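PDB 3NA7: HP0958 from Helicobacter pylori, which probably acts in flagellar biogenesis as a chaperone and post-transcriptional regulator, joining a long coiled-coil hairpin to a small zinc-binding domain. Local coordinates for residues A[184-188]-A[227-231]; A[191-196]-A[230-235]; A[12-17]-A[165-170]. One frame throughout, in Å; residues are numbered along the deposited sequence.

Contact 1 of 3, residues A[184-188]-A[227-231]; sequences IRRWA and YCGRI. With ZN (zinc ion), chain B.
The contact belongs to the C4 zinc ribbon: the knuckle that carries Cys228, last of the four zinc ligands, rests against the C-terminal end of helix 175-188. Residues 184-188 are helical, with Ala188 N bonded to Ile184 O at 2.8 Å, whereas 227-231 turns without regular structure until the chain enters strand 231-233. Nearest CA atoms are those of Ile184 and Arg230, 6.7 Å apart; 266 Å² is buried. Cys228, chi1 p, sets SG 2.5 Å from ZN, and Cys201, Cys204 and Cys225 complete the tetrahedral site of a C4 ribbon. Gly229 follows with phi/psi 103/-8, a positive phi at which a CB would collide with the carbonyl oxygen of Cys228; it would also head for the Trp187 ring. Two helix side chains press closely on carbonyl oxygens of this turn. Ile184, chi1 m, brings CD1 to 3.2 Å from Gly229 O, while Trp187, chi1 p and chi2 -94°, swings its indole across so that CZ2 lies 3.0 Å from Cys228 O; Trp187 CH2 packs 4.2 Å from Cys228 CB. Arg230, extended beyond chi1 m, has Trp187 CZ3 over one face of its guanidinium, CZ3 lying 3.7 Å from Arg230 NH2. Its strongest polar partner is Thr191, but the other amino group turns back to the metal ligand: Arg230 NH1 makes a weak hydrogen bond of 3.3 Å to Cys228 SG.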
# COMPACT_ATOMS: atom_id res chain seq x y z
N ILE A 184 -30.79 10.32 1.66
CA ILE A 184 -30.15 9.64 2.79
C ILE A 184 -28.95 8.80 2.35
O ILE A 184 -27.92 8.75 3.03
CB ILE A 184 -31.19 8.88 3.68
CG1 ILE A 184 -31.94 9.91 4.55
CG2 ILE A 184 -30.49 7.80 4.53
CD1 ILE A 184 -33.44 9.66 4.79
N ARG A 185 -29.08 8.16 1.20
CA ARG A 185 -28.01 7.30 0.68
C ARG A 185 -26.70 8.06 0.38
O ARG A 185 -25.59 7.51 0.53
CB ARG A 185 -28.51 6.54 -0.55
CG ARG A 185 -27.49 5.60 -1.13
CD ARG A 185 -28.10 4.65 -2.12
NE ARG A 185 -27.07 4.13 -3.01
CZ ARG A 185 -27.00 4.34 -4.33
NH1 ARG A 185 -27.93 5.05 -4.96
NH2 ARG A 185 -26.01 3.80 -5.02
N ARG A 186 -26.82 9.32 -0.03
CA ARG A 186 -25.67 10.20 -0.22
C ARG A 186 -24.66 10.06 0.92
O ARG A 186 -23.47 9.80 0.67
CB ARG A 186 -26.12 11.65 -0.35
CG ARG A 186 -25.04 12.59 -0.82
CD ARG A 186 -25.62 13.95 -1.12
NE ARG A 186 -24.58 14.98 -1.22
CZ ARG A 186 -23.88 15.24 -2.32
NH1 ARG A 186 -24.08 14.55 -3.44
NH2 ARG A 186 -22.97 16.20 -2.31
N TRP A 187 -25.12 10.21 2.16
CA TRP A 187 -24.25 10.11 3.35
C TRP A 187 -24.23 8.72 3.99
O TRP A 187 -23.18 8.29 4.47
CB TRP A 187 -24.58 11.19 4.40
CG TRP A 187 -25.91 11.01 5.12
CD1 TRP A 187 -27.12 11.58 4.79
CD2 TRP A 187 -26.16 10.22 6.31
NE1 TRP A 187 -28.09 11.18 5.68
CE2 TRP A 187 -27.54 10.36 6.62
CE3 TRP A 187 -25.36 9.42 7.13
CZ2 TRP A 187 -28.12 9.71 7.71
CZ3 TRP A 187 -25.95 8.78 8.22
CH2 TRP A 187 -27.32 8.92 8.49
N ALA A 188 -25.36 8.03 4.01
CA ALA A 188 -25.48 6.79 4.79
C ALA A 188 -25.15 5.52 4.00
O ALA A 188 -24.99 4.44 4.59
CB ALA A 188 -26.89 6.69 5.39
N TYR A 227 -32.43 10.39 15.63
CA TYR A 227 -31.05 10.74 15.95
C TYR A 227 -30.16 10.88 14.73
O TYR A 227 -29.28 11.76 14.70
CB TYR A 227 -30.44 9.74 16.94
CG TYR A 227 -31.39 9.30 18.03
CD1 TYR A 227 -31.95 10.23 18.92
CD2 TYR A 227 -31.75 7.97 18.16
CE1 TYR A 227 -32.84 9.83 19.92
CE2 TYR A 227 -32.64 7.56 19.16
CZ TYR A 227 -33.18 8.49 20.04
OH TYR A 227 -34.04 8.08 21.04
N CYS A 228 -30.37 10.05 13.71
CA CYS A 228 -29.46 10.07 12.55
C CYS A 228 -30.10 10.23 11.18
O CYS A 228 -29.41 10.56 10.23
CB CYS A 228 -28.58 8.82 12.54
SG CYS A 228 -29.56 7.40 12.17
N GLY A 229 -31.39 9.98 11.06
CA GLY A 229 -32.11 10.30 9.83
C GLY A 229 -32.41 9.10 8.95
O GLY A 229 -33.12 9.21 7.96
N ARG A 230 -31.85 7.95 9.31
CA ARG A 230 -32.07 6.72 8.56
C ARG A 230 -33.55 6.29 8.51
O ARG A 230 -34.33 6.66 9.40
CB ARG A 230 -31.21 5.60 9.16
CG ARG A 230 -29.71 5.81 8.98
CD ARG A 230 -28.91 4.71 9.66
NE ARG A 230 -27.52 4.73 9.25
CZ ARG A 230 -26.55 5.34 9.93
NH1 ARG A 230 -26.81 5.97 11.07
NH2 ARG A 230 -25.31 5.31 9.48
N ILE A 231 -33.92 5.53 7.49
CA ILE A 231 -35.21 4.87 7.43
C ILE A 231 -35.21 3.62 8.32
O ILE A 231 -34.26 2.82 8.28
CB ILE A 231 -35.57 4.47 5.99
CG1 ILE A 231 -35.71 5.70 5.10
CG2 ILE A 231 -36.87 3.65 5.96
CD1 ILE A 231 -35.58 5.39 3.62
ZN ZN B . -30.39 6.09 14.07

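Contact 2 of 3, residues A[191-196]-A[230-235]; sequences TSIVTI and RILYAE
Two short parallel strands, 193-195 and 231-233, pair here along one edge of the small sheet in the zinc-binding domain. Ile193 stands opposite Ile231, Val194 opposite Leu232 (CA to CA 5.2 Å) and Thr195 opposite Tyr233 (CA to CA 5.0 Å); the strand axes approach to 4.8 Å and cross at -31°. The ladder alternates as parallel strands require: Ile231 N to Ser192 O 3.1 Å, Val194 N to Ile231 O 2.9 Å, Tyr233 N to Val194 O 3.1 Å and Ile196 N to Tyr233 O 3.3 Å. In this zinc ribbon, strand 231-233 is central, pairing antiparallel with 223-224 on its other edge. Ile193, Ile231, Thr195 and Tyr233 share the face turned to helix 4-22; Tyr233, chi1 p, places CE2 3.6 Å from Ile193 CG2 and CZ 3.7 Å from Thr195 CG2. On the reverse face Leu232 CD2 lies 3.8 Å from Val194 CG2 and 3.7 Å from Ile196 CG1, near Leu208. Ahead of the ladder, the Arg230 guanidinium reaches back to Thr191, whose OG1 also bonds to Ala188 O: Arg230 NE and NH2 each donate a hydrogen bond of 3.0 Å to Thr191 OG1, and NE a weak one of 2.9 Å to Thr191 O.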
# COMPACT_ATOMS: atom_id res chain seq x y z
N THR A 191 -26.26 1.67 4.70
CA THR A 191 -26.92 1.65 6.00
C THR A 191 -28.10 2.61 5.98
O THR A 191 -28.51 3.13 7.02
CB THR A 191 -25.96 2.01 7.17
OG1 THR A 191 -25.79 3.43 7.23
CG2 THR A 191 -24.60 1.33 7.00
N SER A 192 -28.61 2.89 4.78
CA SER A 192 -29.72 3.85 4.57
C SER A 192 -31.04 3.36 5.14
O SER A 192 -31.79 4.14 5.73
CB SER A 192 -29.90 4.16 3.08
OG SER A 192 -28.85 5.02 2.63
N ILE A 193 -31.31 2.06 4.97
CA ILE A 193 -32.51 1.45 5.54
C ILE A 193 -32.13 0.39 6.55
O ILE A 193 -31.44 -0.57 6.22
CB ILE A 193 -33.38 0.78 4.45
CG1 ILE A 193 -33.72 1.79 3.36
CG2 ILE A 193 -34.65 0.16 5.06
CD1 ILE A 193 -34.28 1.12 2.12
N VAL A 194 -32.59 0.55 7.79
CA VAL A 194 -32.21 -0.37 8.86
C VAL A 194 -33.41 -0.91 9.65
O VAL A 194 -34.44 -0.25 9.75
CB VAL A 194 -31.18 0.27 9.80
CG1 VAL A 194 -29.81 0.35 9.10
CG2 VAL A 194 -31.66 1.67 10.27
N THR A 195 -33.26 -2.12 10.18
CA THR A 195 -34.28 -2.72 11.04
C THR A 195 -34.07 -2.26 12.49
O THR A 195 -32.97 -1.88 12.86
CB THR A 195 -34.22 -4.25 10.99
OG1 THR A 195 -33.07 -4.71 11.72
CG2 THR A 195 -34.13 -4.74 9.54
N ILE A 196 -35.12 -2.28 13.30
CA ILE A 196 -34.95 -2.02 14.73
C ILE A 196 -34.46 -3.29 15.42
O ILE A 196 -35.06 -4.35 15.24
CB ILE A 196 -36.25 -1.56 15.43
CG1 ILE A 196 -36.73 -0.22 14.87
CG2 ILE A 196 -36.05 -1.46 16.95
CD1 ILE A 196 -38.04 0.27 15.46
N ARG A 230 -31.85 7.95 9.31
CA ARG A 230 -32.07 6.72 8.56
C ARG A 230 -33.55 6.29 8.51
O ARG A 230 -34.33 6.66 9.40
CB ARG A 230 -31.21 5.60 9.16
CG ARG A 230 -29.71 5.81 8.98
CD ARG A 230 -28.91 4.71 9.66
NE ARG A 230 -27.52 4.73 9.25
CZ ARG A 230 -26.55 5.34 9.93
NH1 ARG A 230 -26.81 5.97 11.07
NH2 ARG A 230 -25.31 5.31 9.48
N ILE A 231 -33.92 5.53 7.49
CA ILE A 231 -35.21 4.87 7.43
C ILE A 231 -35.21 3.62 8.32
O ILE A 231 -34.26 2.82 8.28
CB ILE A 231 -35.57 4.47 5.99
CG1 ILE A 231 -35.71 5.70 5.10
CG2 ILE A 231 -36.87 3.65 5.96
CD1 ILE A 231 -35.58 5.39 3.62
N LEU A 232 -36.27 3.46 9.12
CA LEU A 232 -36.44 2.36 10.08
C LEU A 232 -37.66 1.49 9.78
O LEU A 232 -38.72 2.00 9.43
CB LEU A 232 -36.61 2.91 11.49
CG LEU A 232 -35.40 3.16 12.38
CD1 LEU A 232 -35.87 3.82 13.66
CD2 LEU A 232 -34.67 1.87 12.66
N TYR A 233 -37.51 0.18 9.94
CA TYR A 233 -38.67 -0.71 9.88
C TYR A 233 -38.54 -1.93 10.78
O TYR A 233 -37.44 -2.42 11.02
CB TYR A 233 -38.98 -1.13 8.44
CG TYR A 233 -38.05 -2.16 7.84
CD1 TYR A 233 -38.46 -3.48 7.65
CD2 TYR A 233 -36.77 -1.81 7.42
CE1 TYR A 233 -37.61 -4.43 7.07
CE2 TYR A 233 -35.91 -2.74 6.85
CZ TYR A 233 -36.33 -4.04 6.68
OH TYR A 233 -35.45 -4.95 6.10
N ALA A 234 -39.68 -2.39 11.29
CA ALA A 234 -39.75 -3.65 12.02
C ALA A 234 -39.83 -4.79 11.02
O ALA A 234 -40.70 -4.79 10.16
CB ALA A 234 -40.95 -3.67 12.92
N GLU A 235 -38.90 -5.74 11.12
CA GLU A 235 -38.95 -6.93 10.26
C GLU A 235 -40.30 -7.65 10.45
O GLU A 235 -40.39 -8.63 11.19
CB GLU A 235 -37.77 -7.87 10.57
CG GLU A 235 -36.49 -7.58 9.77
CD GLU A 235 -36.44 -8.33 8.43
OE1 GLU A 235 -35.55 -9.19 8.27
OE2 GLU A 235 -37.28 -8.06 7.55

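Contact 3 of 3, residues A[12-17]-A[165-170]; sequences EISHLD and KKEDLV
Residues 12-17 of helix 4-22 and 165-170 of helix 91-171 pack as an antiparallel helix pair, part of the coiled-coil hairpin near the zinc-binding end of the molecule. Both segments are helical throughout. Their axes approach to 9.8 Å and cross at -161°, and the closest CA pair, Ile13 and Lys166, is 6.1 Å apart; 398 Å² is buried. Leu16 is the main bump on its helix. With chi1 m and chi2 t it points CD1 into the hollow among Lys165, Lys166 and Leu169, 3.8 Å from Lys165 CB, 3.7 Å from Lys166 N and 3.6 Å from Leu169 CD2. Leu169, chi1 m and chi2 p, projects the other way among Glu12, Ile13 and Leu16: its CD2 is 3.6 Å from Glu12 CB, its CB 3.9 Å from Ile13 CG1. Ile13 fills the space beside it, with CG2 3.9 Å from Lys166 CE and CD1 4.3 Å from Val170 CG2. The stretched Lys166, all four chi angles near t, runs along this apolar seam and closes its flank with a salt bridge, NZ lying 2.8 Å from Asp17 OD1 and, more weakly, 3.2 Å from Asp17 OD2. Helix 175-188 packs alongside: Tyr181 touches Ile13 and gives Asp17 OD2 a hydrogen bond partner in its hydroxyl, and Tyr178 lies against Val170.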
# COMPACT_ATOMS: atom_id res chain seq x y z
N GLU A 12 -36.51 -3.43 -1.68
CA GLU A 12 -36.03 -4.08 -2.91
C GLU A 12 -34.91 -3.29 -3.57
O GLU A 12 -33.90 -3.86 -3.95
CB GLU A 12 -37.14 -4.31 -3.95
CG GLU A 12 -38.42 -4.94 -3.43
CD GLU A 12 -39.24 -5.58 -4.55
OE1 GLU A 12 -38.94 -6.74 -4.91
OE2 GLU A 12 -40.19 -4.93 -5.04
N ILE A 13 -35.07 -1.97 -3.72
CA ILE A 13 -34.04 -1.19 -4.40
C ILE A 13 -32.72 -1.20 -3.62
O ILE A 13 -31.66 -1.35 -4.21
CB ILE A 13 -34.48 0.27 -4.69
CG1 ILE A 13 -35.66 0.29 -5.67
CG2 ILE A 13 -33.30 1.10 -5.28
CD1 ILE A 13 -36.57 1.48 -5.49
N SER A 14 -32.80 -1.04 -2.29
CA SER A 14 -31.62 -0.94 -1.44
C SER A 14 -30.84 -2.24 -1.43
O SER A 14 -29.62 -2.22 -1.26
CB SER A 14 -32.01 -0.57 -0.00
OG SER A 14 -32.51 -1.70 0.70
N HIS A 15 -31.53 -3.36 -1.62
CA HIS A 15 -30.84 -4.64 -1.76
C HIS A 15 -30.05 -4.76 -3.06
O HIS A 15 -28.97 -5.38 -3.07
CB HIS A 15 -31.78 -5.84 -1.54
CG HIS A 15 -32.02 -6.14 -0.09
ND1 HIS A 15 -33.28 -6.30 0.45
CD2 HIS A 15 -31.15 -6.27 0.94
CE1 HIS A 15 -33.17 -6.52 1.75
NE2 HIS A 15 -31.89 -6.51 2.07
N LEU A 16 -30.58 -4.20 -4.14
CA LEU A 16 -29.86 -4.18 -5.42
C LEU A 16 -28.66 -3.23 -5.37
O LEU A 16 -27.63 -3.51 -5.97
CB LEU A 16 -30.78 -3.81 -6.58
CG LEU A 16 -31.95 -4.74 -6.91
CD1 LEU A 16 -32.73 -4.15 -8.06
CD2 LEU A 16 -31.50 -6.14 -7.27
N ASP A 17 -28.79 -2.12 -4.65
CA ASP A 17 -27.64 -1.24 -4.43
C ASP A 17 -26.52 -1.97 -3.66
O ASP A 17 -25.36 -1.85 -4.03
CB ASP A 17 -28.04 0.04 -3.71
CG ASP A 17 -28.63 1.09 -4.65
OD1 ASP A 17 -28.22 1.17 -5.83
OD2 ASP A 17 -29.52 1.84 -4.21
N LYS A 165 -31.92 -3.80 -13.49
CA LYS A 165 -33.04 -4.19 -12.60
C LYS A 165 -33.45 -3.03 -11.71
O LYS A 165 -34.64 -2.83 -11.46
CB LYS A 165 -32.67 -5.38 -11.69
CG LYS A 165 -32.88 -6.78 -12.31
CD LYS A 165 -32.35 -7.91 -11.38
CE LYS A 165 -33.31 -8.24 -10.21
NZ LYS A 165 -32.74 -9.27 -9.27
N LYS A 166 -32.46 -2.30 -11.20
CA LYS A 166 -32.71 -1.13 -10.38
C LYS A 166 -33.51 -0.08 -11.17
O LYS A 166 -34.48 0.48 -10.65
CB LYS A 166 -31.40 -0.53 -9.84
CG LYS A 166 -31.62 0.62 -8.85
CD LYS A 166 -30.34 1.43 -8.58
CE LYS A 166 -30.70 2.67 -7.78
NZ LYS A 166 -29.56 3.27 -7.08
N GLU A 167 -33.12 0.15 -12.43
CA GLU A 167 -33.82 1.10 -13.29
C GLU A 167 -35.30 0.73 -13.34
O GLU A 167 -36.16 1.58 -13.06
CB GLU A 167 -33.23 1.10 -14.71
CG GLU A 167 -31.81 1.63 -14.83
CD GLU A 167 -31.26 1.59 -16.25
OE1 GLU A 167 -31.36 0.54 -16.92
OE2 GLU A 167 -30.73 2.62 -16.71
N ASP A 168 -35.58 -0.53 -13.66
CA ASP A 168 -36.94 -1.06 -13.74
C ASP A 168 -37.71 -0.84 -12.45
O ASP A 168 -38.82 -0.32 -12.50
CB ASP A 168 -36.94 -2.55 -14.11
CG ASP A 168 -36.44 -2.81 -15.52
OD1 ASP A 168 -36.48 -1.88 -16.36
OD2 ASP A 168 -36.01 -3.96 -15.81
N LEU A 169 -37.10 -1.17 -11.31
CA LEU A 169 -37.74 -0.90 -10.01
C LEU A 169 -37.95 0.60 -9.70
O LEU A 169 -39.00 0.99 -9.17
CB LEU A 169 -36.98 -1.58 -8.86
CG LEU A 169 -37.10 -3.09 -8.52
CD1 LEU A 169 -36.87 -4.07 -9.69
CD2 LEU A 169 -36.17 -3.43 -7.34
N VAL A 170 -36.97 1.44 -10.02
CA VAL A 170 -37.03 2.87 -9.68
C VAL A 170 -38.14 3.56 -10.48
O VAL A 170 -38.85 4.41 -9.98
CB VAL A 170 -35.69 3.60 -9.96
CG1 VAL A 170 -35.90 5.11 -9.94
CG2 VAL A 170 -34.61 3.20 -8.94

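In the fold
All three contacts gather at one end of the elongated chain, where the coiled-coil hairpin meets the zinc domain. Contacts 1 and 2, with centres 10 Å apart, share Arg230 and Ile231 and also meet where Ile184 CG2 lies 3.8 Å from Ser192 OG. Contact 1 holds a zinc ligand, while contact 2 reaches toward the metal through the Arg230 side chain, whose nearest atom is about 5 Å from the zinc ion. Contact 3 lies about 18 Å from contact 1 and 17 Å from contact 2, centre to centre. A weak ion pair, Arg185 NH2 to Asp17 OD1 at 3.5 Å, joins it to contact 1; Ile193 CD1, 3.5 Å from Ser14 CB, joins it to contact 2.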